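Local coordinates for peptide ABC transporter, peptide-binding protein (PDB 2D5W) that binds oligopeptides such as a pentapeptide and probably delivers them to an ABC transporter for uptake in Thermus thermophilus, at residues L139-G151 / Q517-Q529. Residues are numbered along the deposited sequence; the frame is centred on the assembly and turned at random.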
loop_
_atom_site.group_PDB
_atom_site.type_symbol
_atom_site.label_atom_id
_atom_site.label_comp_id
_atom_site.label_asym_id
_atom_site.label_seq_id
_atom_site.Cartn_x
_atom_site.Cartn_y
_atom_site.Cartn_z
ATOM N N LEU A 139 -21.585 -11.510 1.886
ATOM C CA LEU A 139 -21.140 -10.128 1.802
ATOM C C LEU A 139 -22.082 -9.457 0.806
ATOM O O LEU A 139 -22.371 -10.014 -0.258
ATOM C CB LEU A 139 -19.693 -10.052 1.310
ATOM C CG LEU A 139 -18.651 -10.642 2.268
ATOM C CD1 LEU A 139 -17.281 -10.610 1.614
ATOM C CD2 LEU A 139 -18.639 -9.858 3.574
ATOM N N ILE A 140 -22.568 -8.275 1.163
ATOM C CA ILE A 140 -23.502 -7.539 0.324
ATOM C C ILE A 140 -22.919 -6.195 -0.087
ATOM O O ILE A 140 -22.608 -5.361 0.762
ATOM C CB ILE A 140 -24.827 -7.291 1.078
ATOM C CG1 ILE A 140 -25.384 -8.619 1.601
ATOM C CG2 ILE A 140 -25.837 -6.617 0.157
ATOM C CD1 ILE A 140 -26.527 -8.460 2.588
ATOM N N PHE A 141 -22.773 -5.994 -1.393
ATOM C CA PHE A 141 -22.236 -4.746 -1.924
ATOM C C PHE A 141 -23.342 -4.021 -2.680
ATOM O O PHE A 141 -23.883 -4.547 -3.654
ATOM C CB PHE A 141 -21.078 -5.009 -2.895
ATOM C CG PHE A 141 -20.013 -5.929 -2.360
ATOM C CD1 PHE A 141 -20.236 -7.300 -2.276
ATOM C CD2 PHE A 141 -18.779 -5.428 -1.963
ATOM C CE1 PHE A 141 -19.245 -8.161 -1.806
ATOM C CE2 PHE A 141 -17.778 -6.281 -1.490
ATOM C CZ PHE A 141 -18.013 -7.647 -1.412
ATOM N N GLU A 142 -23.680 -2.817 -2.237
ATOM C CA GLU A 142 -24.720 -2.043 -2.902
ATOM C C GLU A 142 -24.480 -0.544 -2.739
ATOM O O GLU A 142 -24.542 -0.014 -1.631
ATOM C CB GLU A 142 -26.097 -2.409 -2.342
ATOM C CG GLU A 142 -27.242 -1.715 -3.069
ATOM C CD GLU A 142 -28.603 -2.067 -2.508
ATOM O OE1 GLU A 142 -28.964 -3.261 -2.523
ATOM O OE2 GLU A 142 -29.313 -1.144 -2.055
ATOM N N PRO A 143 -24.187 0.158 -3.846
ATOM C CA PRO A 143 -24.080 -0.398 -5.197
ATOM C C PRO A 143 -22.798 -1.209 -5.356
ATOM O O PRO A 143 -21.798 -0.940 -4.686
ATOM C CB PRO A 143 -24.088 0.847 -6.078
ATOM C CG PRO A 143 -23.343 1.833 -5.236
ATOM C CD PRO A 143 -23.936 1.611 -3.858
ATOM N N ALA A 144 -22.831 -2.196 -6.242
ATOM C CA ALA A 144 -21.670 -3.040 -6.484
ATOM C C ALA A 144 -20.707 -2.369 -7.454
ATOM O O ALA A 144 -21.131 -1.676 -8.385
ATOM C CB ALA A 144 -22.115 -4.385 -7.041
ATOM N N TYR A 145 -19.412 -2.574 -7.223
ATOM C CA TYR A 145 -18.368 -2.027 -8.083
ATOM C C TYR A 145 -17.772 -3.180 -8.882
ATOM O O TYR A 145 -17.845 -4.338 -8.466
ATOM C CB TYR A 145 -17.272 -1.343 -7.261
ATOM C CG TYR A 145 -17.667 -0.016 -6.644
ATOM C CD1 TYR A 145 -16.735 0.745 -5.937
ATOM C CD2 TYR A 145 -18.965 0.487 -6.768
ATOM C CE1 TYR A 145 -17.083 1.968 -5.371
ATOM C CE2 TYR A 145 -19.321 1.707 -6.201
ATOM C CZ TYR A 145 -18.379 2.442 -5.506
ATOM O OH TYR A 145 -18.749 3.647 -4.952
ATOM N N TYR A 146 -17.162 -2.861 -10.018
ATOM C CA TYR A 146 -16.601 -3.873 -10.901
ATOM C C TYR A 146 -15.550 -4.788 -10.286
ATOM O O TYR A 146 -15.346 -5.903 -10.765
ATOM C CB TYR A 146 -16.017 -3.203 -12.152
ATOM C CG TYR A 146 -14.643 -2.594 -11.960
ATOM C CD1 TYR A 146 -13.495 -3.296 -12.322
ATOM C CD2 TYR A 146 -14.492 -1.323 -11.406
ATOM C CE1 TYR A 146 -12.227 -2.748 -12.139
ATOM C CE2 TYR A 146 -13.227 -0.767 -11.218
ATOM C CZ TYR A 146 -12.104 -1.486 -11.585
ATOM O OH TYR A 146 -10.849 -0.953 -11.388
ATOM N N TYR A 147 -14.896 -4.324 -9.226
ATOM C CA TYR A 147 -13.833 -5.095 -8.586
ATOM C C TYR A 147 -14.184 -5.802 -7.282
ATOM O O TYR A 147 -13.304 -6.371 -6.637
ATOM C CB TYR A 147 -12.627 -4.182 -8.340
ATOM C CG TYR A 147 -12.900 -2.959 -7.474
ATOM C CD1 TYR A 147 -13.468 -3.079 -6.204
ATOM C CD2 TYR A 147 -12.520 -1.688 -7.901
ATOM C CE1 TYR A 147 -13.642 -1.965 -5.381
ATOM C CE2 TYR A 147 -12.686 -0.570 -7.085
ATOM C CZ TYR A 147 -13.246 -0.715 -5.827
ATOM O OH TYR A 147 -13.393 0.379 -5.006
ATOM N N ASP A 148 -15.452 -5.792 -6.889
ATOM C CA ASP A 148 -15.832 -6.406 -5.620
ATOM C C ASP A 148 -15.546 -7.900 -5.452
ATOM O O ASP A 148 -15.410 -8.375 -4.321
ATOM C CB ASP A 148 -17.300 -6.096 -5.322
ATOM C CG ASP A 148 -17.520 -4.638 -4.938
ATOM O OD1 ASP A 148 -18.670 -4.164 -5.023
ATOM O OD2 ASP A 148 -16.543 -3.964 -4.537
ATOM N N THR A 149 -15.441 -8.641 -6.551
ATOM C CA THR A 149 -15.153 -10.071 -6.448
ATOM C C THR A 149 -13.654 -10.358 -6.490
ATOM O O THR A 149 -13.238 -11.505 -6.331
ATOM C CB THR A 149 -15.823 -10.886 -7.579
ATOM O OG1 THR A 149 -15.304 -10.470 -8.846
ATOM C CG2 THR A 149 -17.334 -10.698 -7.554
ATOM N N TYR A 150 -12.850 -9.317 -6.698
ATOM C CA TYR A 150 -11.394 -9.466 -6.770
ATOM C C TYR A 150 -10.772 -9.794 -5.411
ATOM O O TYR A 150 -10.909 -9.031 -4.456
ATOM C CB TYR A 150 -10.743 -8.183 -7.292
ATOM C CG TYR A 150 -11.081 -7.774 -8.714
ATOM C CD1 TYR A 150 -10.462 -6.664 -9.285
ATOM C CD2 TYR A 150 -12.021 -8.472 -9.478
ATOM C CE1 TYR A 150 -10.762 -6.252 -10.575
ATOM C CE2 TYR A 150 -12.331 -8.063 -10.782
ATOM C CZ TYR A 150 -11.694 -6.951 -11.319
ATOM O OH TYR A 150 -11.976 -6.524 -12.597
ATOM N N GLY A 151 -10.073 -10.922 -5.333
ATOM C CA GLY A 151 -9.434 -11.304 -4.087
ATOM C C GLY A 151 -8.156 -10.521 -3.839
ATOM O O GLY A 151 -7.678 -9.818 -4.726
ATOM N N GLN A 517 -18.442 7.081 -11.556
ATOM C CA GLN A 517 -19.249 6.363 -12.532
ATOM C C GLN A 517 -18.481 5.154 -13.057
ATOM O O GLN A 517 -19.042 4.072 -13.231
ATOM C CB GLN A 517 -19.613 7.264 -13.711
ATOM C CG GLN A 517 -20.585 6.599 -14.672
ATOM C CD GLN A 517 -20.860 7.425 -15.910
ATOM O OE1 GLN A 517 -21.023 8.644 -15.838
ATOM N NE2 GLN A 517 -20.929 6.762 -17.056
ATOM N N ALA A 518 -17.190 5.343 -13.301
ATOM C CA ALA A 518 -16.349 4.283 -13.833
ATOM C C ALA A 518 -16.344 3.004 -13.009
ATOM O O ALA A 518 -16.355 1.913 -13.570
ATOM C CB ALA A 518 -14.923 4.787 -14.007
ATOM N N VAL A 519 -16.323 3.126 -11.685
ATOM C CA VAL A 519 -16.296 1.934 -10.846
ATOM C C VAL A 519 -17.600 1.149 -10.909
ATOM O O VAL A 519 -17.638 -0.020 -10.525
ATOM C CB VAL A 519 -15.963 2.268 -9.367
ATOM C CG1 VAL A 519 -14.556 2.847 -9.273
ATOM C CG2 VAL A 519 -16.981 3.231 -8.793
ATOM N N LEU A 520 -18.658 1.793 -11.396
ATOM C CA LEU A 520 -19.965 1.154 -11.540
ATOM C C LEU A 520 -20.111 0.551 -12.933
ATOM O O LEU A 520 -21.108 -0.114 -13.228
ATOM C CB LEU A 520 -21.084 2.174 -11.342
ATOM C CG LEU A 520 -21.237 2.844 -9.978
ATOM C CD1 LEU A 520 -22.215 4.002 -10.098
ATOM C CD2 LEU A 520 -21.721 1.832 -8.950
ATOM N N GLU A 521 -19.130 0.801 -13.795
ATOM C CA GLU A 521 -19.179 0.292 -15.160
ATOM C C GLU A 521 -18.612 -1.111 -15.263
ATOM O O GLU A 521 -17.402 -1.313 -15.139
ATOM C CB GLU A 521 -18.409 1.219 -16.102
ATOM C CG GLU A 521 -18.505 0.794 -17.555
ATOM C CD GLU A 521 -19.946 0.672 -18.017
ATOM O OE1 GLU A 521 -20.614 1.720 -18.140
ATOM O OE2 GLU A 521 -20.416 -0.467 -18.239
ATOM N N PHE A 522 -19.479 -2.088 -15.501
ATOM C CA PHE A 522 -19.016 -3.461 -15.614
ATOM C C PHE A 522 -18.498 -3.812 -16.998
ATOM O O PHE A 522 -17.961 -4.898 -17.209
ATOM C CB PHE A 522 -20.109 -4.431 -15.163
ATOM C CG PHE A 522 -20.256 -4.499 -13.672
ATOM C CD1 PHE A 522 -20.840 -3.453 -12.967
ATOM C CD2 PHE A 522 -19.748 -5.580 -12.963
ATOM C CE1 PHE A 522 -20.912 -3.481 -11.573
ATOM C CE2 PHE A 522 -19.813 -5.618 -11.573
ATOM C CZ PHE A 522 -20.395 -4.567 -10.876
ATOM N N ASP A 523 -18.653 -2.892 -17.946
ATOM C CA ASP A 523 -18.128 -3.119 -19.285
ATOM C C ASP A 523 -16.691 -2.601 -19.264
ATOM O O ASP A 523 -16.453 -1.417 -19.017
ATOM C CB ASP A 523 -18.937 -2.360 -20.332
ATOM C CG ASP A 523 -18.343 -2.495 -21.714
ATOM O OD1 ASP A 523 -17.673 -1.546 -22.171
ATOM O OD2 ASP A 523 -18.529 -3.565 -22.335
ATOM N N PRO A 524 -15.713 -3.479 -19.528
ATOM C CA PRO A 524 -14.304 -3.073 -19.518
ATOM C C PRO A 524 -13.930 -1.872 -20.382
ATOM O O PRO A 524 -13.166 -1.007 -19.948
ATOM C CB PRO A 524 -13.576 -4.342 -19.951
ATOM C CG PRO A 524 -14.460 -5.430 -19.424
ATOM C CD PRO A 524 -15.836 -4.927 -19.785
ATOM N N GLU A 525 -14.458 -1.813 -21.601
ATOM C CA GLU A 525 -14.123 -0.712 -22.497
ATOM C C GLU A 525 -14.680 0.634 -22.053
ATOM O O GLU A 525 -13.960 1.634 -22.069
ATOM C CB GLU A 525 -14.586 -1.018 -23.923
ATOM C CG GLU A 525 -14.127 0.022 -24.935
ATOM C CD GLU A 525 -12.632 0.284 -24.860
ATOM O OE1 GLU A 525 -11.846 -0.663 -25.083
ATOM O OE2 GLU A 525 -12.241 1.437 -24.574
ATOM N N ARG A 526 -15.948 0.676 -21.658
ATOM C CA ARG A 526 -16.526 1.938 -21.213
ATOM C C ARG A 526 -15.817 2.387 -19.941
ATOM O O ARG A 526 -15.555 3.571 -19.753
ATOM C CB ARG A 526 -18.032 1.797 -20.957
ATOM C CG ARG A 526 -18.712 3.080 -20.472
ATOM C CD ARG A 526 -18.414 4.255 -21.399
ATOM N NE ARG A 526 -19.089 5.484 -20.987
ATOM C CZ ARG A 526 -18.850 6.679 -21.517
ATOM N NH1 ARG A 526 -19.509 7.745 -21.086
ATOM N NH2 ARG A 526 -17.943 6.810 -22.477
ATOM N N ARG A 527 -15.504 1.432 -19.070
ATOM C CA ARG A 527 -14.807 1.737 -17.826
ATOM C C ARG A 527 -13.458 2.381 -18.145
ATOM O O ARG A 527 -13.079 3.387 -17.542
ATOM C CB ARG A 527 -14.606 0.459 -17.006
ATOM C CG ARG A 527 -13.873 0.673 -15.694
ATOM C CD ARG A 527 -13.974 -0.555 -14.808
ATOM N NE ARG A 527 -13.275 -1.721 -15.342
ATOM C CZ ARG A 527 -13.857 -2.879 -15.640
ATOM N NH1 ARG A 527 -13.125 -3.882 -16.102
ATOM N NH2 ARG A 527 -15.169 -3.036 -15.504
ATOM N N LYS A 528 -12.747 1.805 -19.107
ATOM C CA LYS A 528 -11.452 2.341 -19.508
ATOM C C LYS A 528 -11.605 3.759 -20.070
ATOM O O LYS A 528 -10.811 4.643 -19.751
ATOM C CB LYS A 528 -10.803 1.429 -20.555
ATOM C CG LYS A 528 -9.409 1.870 -20.993
ATOM C CD LYS A 528 -8.870 1.000 -22.125
ATOM C CE LYS A 528 -8.765 -0.461 -21.720
ATOM N NZ LYS A 528 -8.235 -1.298 -22.834
ATOM N N GLN A 529 -12.624 3.979 -20.897
ATOM C CA GLN A 529 -12.845 5.303 -21.480
ATOM C C GLN A 529 -13.002 6.364 -20.395
ATOM O O GLN A 529 -12.434 7.450 -20.493
ATOM C CB GLN A 529 -14.095 5.304 -22.369
ATOM C CG GLN A 529 -14.069 4.288 -23.498
ATOM C CD GLN A 529 -15.299 4.368 -24.386
ATOM O OE1 GLN A 529 -16.418 4.558 -23.905
ATOM N NE2 GLN A 529 -15.099 4.206 -25.689
#
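Tyr146 and Arg527 carry the polar-aromatic part of this contact: the guanidinium is stacked flat on the phenol ring, planes 8° apart and centres 4.0 Å apart. Arg527 CD sits over the middle of the same ring face, 3.4 Å from its centroid; a bend at chi3 (66°) lays the CD-NE end of the chain and the guanidinium along that face. The opposite face rests on Tyr147 CB, so the ring is sandwiched. Arg527 NH2 donates within the guanidinium plane to Glu521 O (2.8 Å), which fixes the rotation of the stacked group, while Pro524 CA backs its other face. Tyr146 OH bonds to Glu474 O outside the two segments. Without the ring, as with an alanine here, the Arg527 guanidinium would probably lose its stacking surface and Glu474 O its hydroxyl partner. One backbone hydrogen bond joins the segments, Tyr146 N to Val519 O at 2.9 Å, and Val519 O also receives a CA-H...O contact from Tyr145. Apolar contacts flank it. Val519 CG2 makes a CH-pi contact over the centre of the Tyr145 ring, 3.5 Å from the centroid; with chi1 -73°, CG anti to the carbonyl carbon, the ring runs beside Val519. Leu520 CD2 fills the angle between Pro143 CB (3.8 Å) and Tyr145 CE2. The Phe522 ring makes a separate contact, with Tyr146 CA in CH-pi contact over one face and Ala144 O at its edge. Tyr145 N binds Asp148 OD1 (2.8 Å), bracing the type I turn 145-148; Asp148 also forms a salt bridge with Arg126. In 517-529, Asp523 OD1 accepts from Arg526 N, the N-cap of helix 524-541. The arrangement is loop-to-loop packing in a family 5 solute-binding protein, joining the turn after 136-141, an inner strand of the four-stranded antiparallel sheet, to the connection between helices 509-518 and 524-541.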